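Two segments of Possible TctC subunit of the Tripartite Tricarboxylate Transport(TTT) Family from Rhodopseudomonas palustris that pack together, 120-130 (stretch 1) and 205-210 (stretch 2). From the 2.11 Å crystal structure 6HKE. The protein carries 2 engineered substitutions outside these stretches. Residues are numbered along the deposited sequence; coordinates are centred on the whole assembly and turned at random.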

# COMPACT_ATOMS: atom_id res chain seq x y z
N GLN A 120 7.31 21.87 -8.94
CA GLN A 120 7.24 23.35 -8.80
C GLN A 120 6.23 23.72 -7.70
O GLN A 120 5.86 24.90 -7.62
CB GLN A 120 6.84 24.01 -10.12
CG GLN A 120 7.46 23.36 -11.36
CD GLN A 120 8.94 23.60 -11.43
OE1 GLN A 120 9.50 24.41 -10.69
NE2 GLN A 120 9.60 22.90 -12.34
N PHE A 121 5.79 22.77 -6.88
CA PHE A 121 4.87 23.09 -5.77
C PHE A 121 5.57 24.13 -4.91
O PHE A 121 6.64 23.86 -4.36
CB PHE A 121 4.43 21.86 -4.98
CG PHE A 121 3.13 22.07 -4.26
CD1 PHE A 121 2.02 22.56 -4.92
CD2 PHE A 121 3.00 21.74 -2.92
CE1 PHE A 121 0.82 22.76 -4.26
CE2 PHE A 121 1.79 21.92 -2.26
CZ PHE A 121 0.71 22.43 -2.93
N PRO A 122 5.04 25.37 -4.81
CA PRO A 122 5.77 26.47 -4.16
C PRO A 122 6.21 26.31 -2.71
O PRO A 122 7.26 26.82 -2.35
CB PRO A 122 4.80 27.65 -4.32
CG PRO A 122 4.06 27.32 -5.60
CD PRO A 122 3.81 25.83 -5.48
N PRO A 123 5.49 25.62 -1.79
CA PRO A 123 6.01 25.46 -0.43
C PRO A 123 7.35 24.71 -0.48
O PRO A 123 7.51 23.82 -1.29
CB PRO A 123 4.92 24.67 0.29
CG PRO A 123 3.68 24.87 -0.56
CD PRO A 123 4.20 24.95 -1.98
N LYS A 124 8.31 25.09 0.36
CA LYS A 124 9.67 24.49 0.36
C LYS A 124 9.80 23.52 1.55
O LYS A 124 10.67 22.64 1.48
CB LYS A 124 10.72 25.60 0.34
CG LYS A 124 10.73 26.40 -0.95
CD LYS A 124 11.95 27.27 -1.14
CE LYS A 124 11.61 28.69 -1.57
NZ LYS A 124 10.93 29.44 -0.49
N ASP A 125 8.93 23.65 2.56
CA ASP A 125 8.90 22.74 3.73
C ASP A 125 7.45 22.61 4.22
O ASP A 125 6.55 23.21 3.59
CB ASP A 125 9.87 23.21 4.81
CG ASP A 125 9.54 24.59 5.35
OD1 ASP A 125 8.36 24.83 5.66
OD2 ASP A 125 10.47 25.40 5.44
N LEU A 126 7.24 21.85 5.30
CA LEU A 126 5.90 21.43 5.77
C LEU A 126 5.15 22.61 6.41
O LEU A 126 3.90 22.67 6.26
CB LEU A 126 6.04 20.27 6.75
CG LEU A 126 4.72 19.57 7.08
CD1 LEU A 126 4.27 18.71 5.91
CD2 LEU A 126 4.85 18.73 8.34
N SER A 127 5.89 23.49 7.10
CA SER A 127 5.42 24.83 7.56
C SER A 127 4.69 25.55 6.43
O SER A 127 3.48 25.76 6.53
CB SER A 127 6.58 25.66 8.07
OG SER A 127 7.01 25.18 9.33
N GLU A 128 5.42 25.93 5.38
CA GLU A 128 4.89 26.64 4.19
C GLU A 128 3.78 25.80 3.54
O GLU A 128 2.81 26.38 3.02
CB GLU A 128 5.98 26.89 3.15
CG GLU A 128 7.05 27.89 3.58
CD GLU A 128 8.15 28.08 2.55
OE1 GLU A 128 8.11 27.40 1.50
OE2 GLU A 128 9.07 28.91 2.81
N PHE A 129 3.93 24.48 3.55
CA PHE A 129 3.00 23.54 2.87
C PHE A 129 1.60 23.67 3.48
O PHE A 129 0.64 23.76 2.70
CB PHE A 129 3.53 22.12 2.93
CG PHE A 129 2.59 21.11 2.33
CD1 PHE A 129 1.48 20.69 3.04
CD2 PHE A 129 2.78 20.63 1.05
CE1 PHE A 129 0.60 19.78 2.48
CE2 PHE A 129 1.90 19.71 0.50
CZ PHE A 129 0.81 19.30 1.21
N ALA A 130 1.50 23.67 4.81
CA ALA A 130 0.23 23.81 5.56
C ALA A 130 -0.43 25.17 5.24
O ALA A 130 -1.65 25.19 5.01
CB ALA A 130 0.49 23.66 7.04
N VAL A 205 9.61 14.44 -9.09
CA VAL A 205 8.69 14.95 -8.04
C VAL A 205 9.55 15.25 -6.82
O VAL A 205 10.76 14.96 -6.88
CB VAL A 205 7.57 13.95 -7.71
CG1 VAL A 205 6.67 13.68 -8.91
CG2 VAL A 205 8.12 12.65 -7.16
N LYS A 206 8.94 15.77 -5.76
CA LYS A 206 9.65 16.04 -4.49
C LYS A 206 8.83 15.47 -3.33
O LYS A 206 7.60 15.33 -3.48
CB LYS A 206 9.96 17.53 -4.35
CG LYS A 206 8.80 18.48 -4.53
CD LYS A 206 9.26 19.91 -4.53
CE LYS A 206 8.14 20.90 -4.32
NZ LYS A 206 8.66 22.27 -4.10
N ALA A 207 9.54 15.08 -2.26
CA ALA A 207 8.99 14.62 -0.97
C ALA A 207 9.09 15.79 0.01
O ALA A 207 10.10 16.47 -0.04
CB ALA A 207 9.77 13.44 -0.46
N TYR A 208 8.08 16.04 0.83
CA TYR A 208 8.17 16.99 1.96
C TYR A 208 8.56 16.22 3.22
O TYR A 208 9.57 16.58 3.82
CB TYR A 208 6.86 17.77 2.10
CG TYR A 208 6.71 18.85 1.07
CD1 TYR A 208 7.20 20.12 1.32
CD2 TYR A 208 6.11 18.62 -0.16
CE1 TYR A 208 7.07 21.14 0.38
CE2 TYR A 208 5.99 19.62 -1.11
CZ TYR A 208 6.47 20.89 -0.84
OH TYR A 208 6.35 21.90 -1.75
N VAL A 209 7.83 15.16 3.56
CA VAL A 209 8.12 14.36 4.79
C VAL A 209 7.89 12.88 4.50
O VAL A 209 7.28 12.55 3.49
CB VAL A 209 7.32 14.86 6.00
CG1 VAL A 209 7.80 16.23 6.43
CG2 VAL A 209 5.82 14.88 5.75
N ILE A 210 8.48 12.04 5.35
CA ILE A 210 8.24 10.57 5.39
C ILE A 210 7.42 10.32 6.66
O ILE A 210 7.73 10.93 7.70
CB ILE A 210 9.57 9.80 5.34
CG1 ILE A 210 9.36 8.29 5.25
CG2 ILE A 210 10.48 10.16 6.49
CD1 ILE A 210 10.63 7.52 4.91

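The contact is built around one large knob. Tyr208 sits where stretch 2 turns a corner between two strand segments, and its CA-to-CB bond points toward stretch 1, so the ring projects into a pocket made by the loop at 121-125 and the first turns of the helix that begins at Leu126. Of the 371 Å² buried between the stretches, summed over both sides, Tyr208 supplies 129 Å², far more than any other residue.

The pocket is lined differently around the ring. Over one face lies Phe129, whose edge is directed at the tyrosine face: the centroids are 5.2 Å apart, the planes meet at 58°, and Phe129 CD2 comes to 4.0 Å from Tyr208 CE2. Around the ring's edge runs the loop backbone, with Lys124 C and Asp125 N each 3.8 Å from Tyr208 CE1. A flat ring suits this place because backbone can pass close along its rim while a second aromatic packs on its face. Toward the phenol end, Pro123 CB lies 4.1 Å from Tyr208 CE1 and Phe121 CD2 lies 4.1 Å from Tyr208 CE2, so a proline and a phenylalanine close the hollow with apolar surface. The hydroxyl itself reaches the edge of the Phe121 ring, near its plane. Tyr208 OH and Pro123 O are modelled 2.3 Å apart, too close, so the place of each is less sure and no bond should be rested on the pair.

The dependable polar link comes from Lys206. Its CA-to-CB bond also points toward stretch 1, and after a p chi1 the remaining three torsions are all t, giving an extended arm, about 6.3 Å from Lys206 CA to Lys206 NZ, that carries the amine to the carbonyl of Phe121; Phe121 CA and Lys206 CA are 8.6 Å apart. The amine donates a short hydrogen bond from Lys206 NZ to Phe121 O at 2.6 Å. A weak one from Lys206 NZ to Pro123 O at 3.4 Å shares the doubt over that oxygen. The last methylene of the arm also packs: Lys206 CE lies 3.9 Å from Phe121 CB. Lysine thus combines apolar length with a donor for carbonyls in a loop.

Beyond the tyrosine, a smaller apolar contact extends the interface: Leu126 CD1 meets Val209 CG2 at 4.1 Å. Leu126 is buried and has 52 Å² covered by stretch 2, its t, p rotamer placing a branched end against the branched valine.

The pocket wall is braced from within stretch 1. Asp125, at the N-cap, accepts through OD1 from Glu128 N at 3.2 Å, satisfying an amide that the first turn of a helix leaves free. Lys124 N donates to Glu128 OE1 at 2.6 Å, tying loop to helix again. The CA-to-CB bonds of Lys124 and Asp125 point away from stretch 2, so these residues present backbone to the tyrosine while their polar side chains stay exposed. The rule is economical: one aromatic knob, a hollow of rings and backbone, and a long lysine fastening the loop beside it.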